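Local coordinates for protein trichothecene 3-O-acetyltransferase (Gibberella zeae, PDB 2RKV) that transfers an acetyl group from acetyl-coenzyme A to the 3-hydroxyl of trichothecene mycotoxins, as a member of the BAHD acyltransferase superfamily, at residues A[68-73]-A[357-362]; A[94-99]-A[142-147]. All coordinates share one frame; numbering follows the deposited sequence.

In the fold
The two contacts lie on opposite sides of the chain's centre, with their own centres about 44 Å apart and their nearest atoms about 28 Å apart, so they do not touch. Contact 1 joins regions far apart in sequence: a loop leading into strand 72-76, and the loop that follows helix 340-356. It does not line the trichothecene pocket: the side chain of Lys360 is about 12 Å from the bound T-2 toxin. Contact 2 is local to the N-terminal part, where the start of helix 98-104 meets the hairpin of strands 137-144 and 147-155. Just past the far end of that hairpin, His156 lines the toxin pocket and begins an HxxxD sequence.

Contact 1 of 2, residues A[68-73]-A[357-362]; sequences GNTGTS and NPDKSN
Gly68 opens the contact with its backbone, its O lying 3.4 Å from Asp359 CB while the carboxylate reaches back beside Gly68 CA. At Asn69 the side chain crosses Pro358 at about a right angle, and ND2 rests 3.8 Å from Pro358 CB. The other branch of the same amide, OD1, turns back on its own chain and accepts Gly71 N in the carbonyl plane, closing an Asx turn.

Thr70 carries the contact. Its N gives a bond of 2.9 Å to Pro358 O, and its OG1 gives another of 3.1 Å to the same oxygen from the opposite face of the carbonyl plane. With chi1 at 49°, OG1 sits between the backbone N and the carbonyl carbon, where it also accepts Lys360 N at 3.0 Å and 161°. Thr70 CG2 lies 3.6 Å from Asp359 OD1. That oxygen accepts Ser361 N, which makes a second Asx turn, and also Ser361 OG, from the same face of the carboxylate.

From Gly71 onward, one water donates to Gly71 O and Pro358 O and accepts from Lys360 NZ; a second bonds Gly71 O and Thr72 OG1 and makes a weak bond with Lys360 NZ. The Lys360 chain is extended until chi4 (56°) swings NZ aside, and NZ bonds to Asn357 O at 2.9 Å and to Leu354 O near the end of helix 340-356.

Two loops are joined by three direct hydrogen bonds centred on Thr70, plus bridging water, with van der Waals contacts around them: Pro358 O receives three donors, and the carbonyls around the Lys360 ammonium would probably stabilise its positive charge.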
loop_
_atom_site.group_PDB
_atom_site.type_symbol
_atom_site.label_atom_id
_atom_site.label_comp_id
_atom_site.label_asym_id
_atom_site.label_seq_id
_atom_site.Cartn_x
_atom_site.Cartn_y
_atom_site.Cartn_z
ATOM N N GLY A 68 8.495 -8.712 -27.229
ATOM C CA GLY A 68 7.802 -9.858 -26.623
ATOM C C GLY A 68 8.561 -10.571 -25.501
ATOM O O GLY A 68 8.310 -11.748 -25.213
ATOM N N ASN A 69 9.493 -9.862 -24.863
ATOM C CA ASN A 69 10.165 -10.365 -23.664
ATOM C C ASN A 69 10.385 -9.205 -22.711
ATOM O O ASN A 69 11.208 -8.326 -22.967
ATOM C CB ASN A 69 11.485 -11.057 -24.005
ATOM C CG ASN A 69 12.087 -11.810 -22.822
ATOM O OD1 ASN A 69 12.004 -11.378 -21.667
ATOM N ND2 ASN A 69 12.711 -12.947 -23.113
ATOM N N THR A 70 9.629 -9.193 -21.619
ATOM C CA THR A 70 9.633 -8.052 -20.708
ATOM C C THR A 70 10.819 -8.102 -19.744
ATOM O O THR A 70 10.995 -7.207 -18.921
ATOM C CB THR A 70 8.288 -7.906 -19.946
ATOM O OG1 THR A 70 7.915 -9.164 -19.373
ATOM C CG2 THR A 70 7.174 -7.443 -20.903
ATOM N N GLY A 71 11.630 -9.146 -19.879
ATOM C CA GLY A 71 12.874 -9.281 -19.127
ATOM C C GLY A 71 12.673 -9.714 -17.687
ATOM O O GLY A 71 11.573 -10.096 -17.284
ATOM N N THR A 72 13.758 -9.652 -16.920
ATOM C CA THR A 72 13.774 -10.091 -15.525
ATOM C C THR A 72 14.548 -9.049 -14.743
ATOM O O THR A 72 15.644 -8.638 -15.162
ATOM C CB THR A 72 14.465 -11.474 -15.383
ATOM O OG1 THR A 72 13.806 -12.425 -16.225
ATOM C CG2 THR A 72 14.432 -11.983 -13.933
ATOM N N SER A 73 13.978 -8.624 -13.614
ATOM C CA SER A 73 14.613 -7.621 -12.757
ATOM C C SER A 73 15.273 -8.239 -11.533
ATOM O O SER A 73 14.815 -9.260 -11.007
ATOM C CB SER A 73 13.609 -6.551 -12.325
ATOM O OG SER A 73 13.245 -5.743 -13.434
ATOM N N ASN A 357 5.810 -17.241 -18.751
ATOM C CA ASN A 357 5.624 -16.280 -19.831
ATOM C C ASN A 357 6.709 -15.202 -19.876
ATOM O O ASN A 357 6.748 -14.333 -19.002
ATOM C CB ASN A 357 4.233 -15.651 -19.733
ATOM C CG ASN A 357 3.162 -16.567 -20.273
ATOM O OD1 ASN A 357 2.930 -16.606 -21.483
ATOM N ND2 ASN A 357 2.524 -17.334 -19.390
ATOM N N PRO A 358 7.598 -15.263 -20.891
ATOM C CA PRO A 358 8.613 -14.207 -21.048
ATOM C C PRO A 358 7.987 -12.829 -21.266
ATOM O O PRO A 358 8.561 -11.823 -20.851
ATOM C CB PRO A 358 9.395 -14.641 -22.295
ATOM C CG PRO A 358 9.142 -16.113 -22.417
ATOM C CD PRO A 358 7.738 -16.320 -21.913
ATOM N N ASP A 359 6.818 -12.787 -21.904
ATOM C CA ASP A 359 6.097 -11.522 -22.087
ATOM C C ASP A 359 5.039 -11.375 -20.993
ATOM O O ASP A 359 3.954 -11.946 -21.088
ATOM C CB ASP A 359 5.446 -11.448 -23.480
ATOM C CG ASP A 359 4.839 -10.072 -23.784
ATOM O OD1 ASP A 359 4.758 -9.210 -22.880
ATOM O OD2 ASP A 359 4.455 -9.847 -24.952
ATOM N N LYS A 360 5.358 -10.589 -19.969
ATOM C CA LYS A 360 4.471 -10.407 -18.818
ATOM C C LYS A 360 3.547 -9.194 -18.954
ATOM O O LYS A 360 2.815 -8.865 -18.025
ATOM C CB LYS A 360 5.291 -10.320 -17.525
ATOM C CG LYS A 360 6.044 -11.609 -17.210
ATOM C CD LYS A 360 7.041 -11.419 -16.056
ATOM C CE LYS A 360 7.675 -12.736 -15.636
ATOM N NZ LYS A 360 8.357 -13.444 -16.761
ATOM N N SER A 361 3.558 -8.565 -20.131
ATOM C CA SER A 361 2.869 -7.284 -20.335
ATOM C C SER A 361 1.331 -7.352 -20.215
ATOM O O SER A 361 0.685 -6.316 -20.008
ATOM C CB SER A 361 3.254 -6.676 -21.684
ATOM O OG SER A 361 2.789 -7.492 -22.745
ATOM N N ASN A 362 0.761 -8.547 -20.339
ATOM C CA ASN A 362 -0.701 -8.719 -20.243
ATOM C C ASN A 362 -1.213 -8.980 -18.829
ATOM O O ASN A 362 -2.426 -9.028 -18.606
ATOM C CB ASN A 362 -1.191 -9.858 -21.145
ATOM C CG ASN A 362 -0.979 -9.581 -22.622
ATOM O OD1 ASN A 362 -1.050 -8.437 -23.081
ATOM N ND2 ASN A 362 -0.722 -10.644 -23.376
HETATM O O HOH W 1 9.893 -11.915 -18.487
HETATM O O HOH W 2 10.997 -12.507 -15.191
#

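Contact 2 of 2, residues A[94-99]-A[142-147]; sequences SAPTIE and NFIKGG
The flat groups that meet here are peptides. Over one face of the Thr97-Ile98 peptide sits Ile144 CD1, 3.7 Å from Ile98 N and almost as close to Thr97 C. At the edge of that peptide, Ile98 N gives a hydrogen bond of 2.9 Å to Lys145 O. It is straight at the hydrogen (163°) and enters nearly along the C=O axis. The preceding peptide turns the edge holding Pro96 O toward the hairpin: this oxygen is 3.4 Å from Ile144 CB, and a water spans the gap from it to Lys145 N, accepting from the nitrogen and donating to the oxygen.

Ile98 points its CB at the turn, with CG2 3.4 Å from Lys145 O and CB 3.6 Å from Gly146 O. Gly146 presents bare backbone to it. Thr97 and Lys145 lie side by side, pointing the same way, with Thr97 CG2 3.9 Å from Lys145 CB; beyond that carbon the lysine runs out fully extended. Thr97 OG1 is placed between its own N and carbonyl carbon (chi1 60°) and caps Gly100 N. Leu26 of strand 20-28 touches both Ile98 and Ile144 and so bridges the two side chains.

Ile144 to Gly147 form a type II beta turn, with Gly146 at its third position in a positive-phi conformation (74°), and Ile144 and Gly147 exchange backbone bonds in both directions. This is a tight two-residue beta hairpin linking strands 137-144 and 147-155, one of whose turn carbonyls takes the first backbone N-H of the N-capped helix 98-104.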
loop_
_atom_site.group_PDB
_atom_site.type_symbol
_atom_site.label_atom_id
_atom_site.label_comp_id
_atom_site.label_asym_id
_atom_site.label_seq_id
_atom_site.Cartn_x
_atom_site.Cartn_y
_atom_site.Cartn_z
ATOM N N SER A 94 4.523 27.749 1.749
ATOM C CA SER A 94 3.669 26.761 1.079
ATOM C C SER A 94 3.675 25.394 1.770
ATOM O O SER A 94 2.872 24.516 1.427
ATOM C CB SER A 94 4.067 26.618 -0.394
ATOM O OG SER A 94 5.289 25.916 -0.531
ATOM N N ALA A 95 4.569 25.218 2.742
ATOM C CA ALA A 95 4.729 23.937 3.440
ATOM C C ALA A 95 3.746 23.808 4.609
ATOM O O ALA A 95 3.276 24.819 5.141
ATOM C CB ALA A 95 6.177 23.778 3.934
ATOM N N PRO A 96 3.430 22.563 5.021
ATOM C CA PRO A 96 2.632 22.427 6.238
ATOM C C PRO A 96 3.405 22.779 7.503
ATOM O O PRO A 96 4.640 22.847 7.486
ATOM C CB PRO A 96 2.253 20.936 6.249
ATOM C CG PRO A 96 3.341 20.269 5.505
ATOM C CD PRO A 96 3.743 21.251 4.419
ATOM N N THR A 97 2.668 22.998 8.584
ATOM C CA THR A 97 3.231 23.263 9.907
ATOM C C THR A 97 2.585 22.271 10.864
ATOM O O THR A 97 1.510 21.744 10.564
ATOM C CB THR A 97 2.879 24.680 10.395
ATOM O OG1 THR A 97 1.452 24.812 10.480
ATOM C CG2 THR A 97 3.430 25.742 9.436
ATOM N N ILE A 98 3.204 22.043 12.021
ATOM C CA ILE A 98 2.631 21.118 13.010
ATOM C C ILE A 98 1.236 21.582 13.444
ATOM O O ILE A 98 0.313 20.771 13.556
ATOM C CB ILE A 98 3.569 20.867 14.241
ATOM C CG1 ILE A 98 3.122 19.623 15.022
ATOM C CG2 ILE A 98 3.632 22.061 15.179
ATOM C CD1 ILE A 98 3.318 18.337 14.303
ATOM N N GLU A 99 1.077 22.887 13.654
ATOM C CA GLU A 99 -0.225 23.414 14.074
ATOM C C GLU A 99 -1.279 23.373 12.962
ATOM O O GLU A 99 -2.450 23.077 13.227
ATOM C CB GLU A 99 -0.086 24.809 14.700
ATOM C CG GLU A 99 0.632 24.794 16.055
ATOM C CD GLU A 99 0.031 23.806 17.065
ATOM O OE1 GLU A 99 -1.214 23.684 17.150
ATOM O OE2 GLU A 99 0.813 23.152 17.787
ATOM N N ASN A 142 11.890 15.864 6.312
ATOM C CA ASN A 142 11.377 17.213 6.077
ATOM C C ASN A 142 11.238 17.943 7.402
ATOM O O ASN A 142 10.457 17.518 8.259
ATOM C CB ASN A 142 10.006 17.154 5.397
ATOM C CG ASN A 142 10.023 16.360 4.110
ATOM O OD1 ASN A 142 10.392 16.877 3.052
ATOM N ND2 ASN A 142 9.610 15.088 4.187
ATOM N N PHE A 143 11.987 19.031 7.587
ATOM C CA PHE A 143 11.786 19.872 8.764
ATOM C C PHE A 143 10.596 20.786 8.502
ATOM O O PHE A 143 10.588 21.518 7.517
ATOM C CB PHE A 143 12.989 20.781 9.079
ATOM C CG PHE A 143 14.329 20.097 9.079
ATOM C CD1 PHE A 143 14.474 18.725 9.297
ATOM C CD2 PHE A 143 15.464 20.863 8.889
ATOM C CE1 PHE A 143 15.734 18.137 9.307
ATOM C CE2 PHE A 143 16.727 20.290 8.900
ATOM C CZ PHE A 143 16.862 18.919 9.099
ATOM N N ILE A 144 9.591 20.745 9.370
ATOM C CA ILE A 144 8.492 21.704 9.281
ATOM C C ILE A 144 8.395 22.466 10.600
ATOM O O ILE A 144 8.979 22.054 11.617
ATOM C CB ILE A 144 7.140 21.019 8.944
ATOM C CG1 ILE A 144 6.669 20.151 10.125
ATOM C CG2 ILE A 144 7.251 20.228 7.622
ATOM C CD1 ILE A 144 5.225 19.631 9.988
ATOM N N LYS A 145 7.680 23.587 10.596
ATOM C CA LYS A 145 7.539 24.350 11.823
ATOM C C LYS A 145 6.978 23.431 12.906
ATOM O O LYS A 145 5.882 22.874 12.755
ATOM C CB LYS A 145 6.644 25.570 11.619
ATOM C CG LYS A 145 6.485 26.401 12.883
ATOM C CD LYS A 145 5.641 27.641 12.632
ATOM C CE LYS A 145 5.465 28.429 13.924
ATOM N NZ LYS A 145 4.696 29.691 13.700
ATOM N N GLY A 146 7.762 23.244 13.964
ATOM C CA GLY A 146 7.360 22.445 15.113
ATOM C C GLY A 146 7.346 20.941 14.896
ATOM O O GLY A 146 6.817 20.193 15.729
ATOM N N GLY A 147 7.942 20.473 13.801
ATOM C CA GLY A 147 7.822 19.053 13.484
ATOM C C GLY A 147 8.824 18.466 12.514
ATOM O O GLY A 147 9.749 19.142 12.037
HETATM O O HOH W 3 6.818 24.502 7.929
#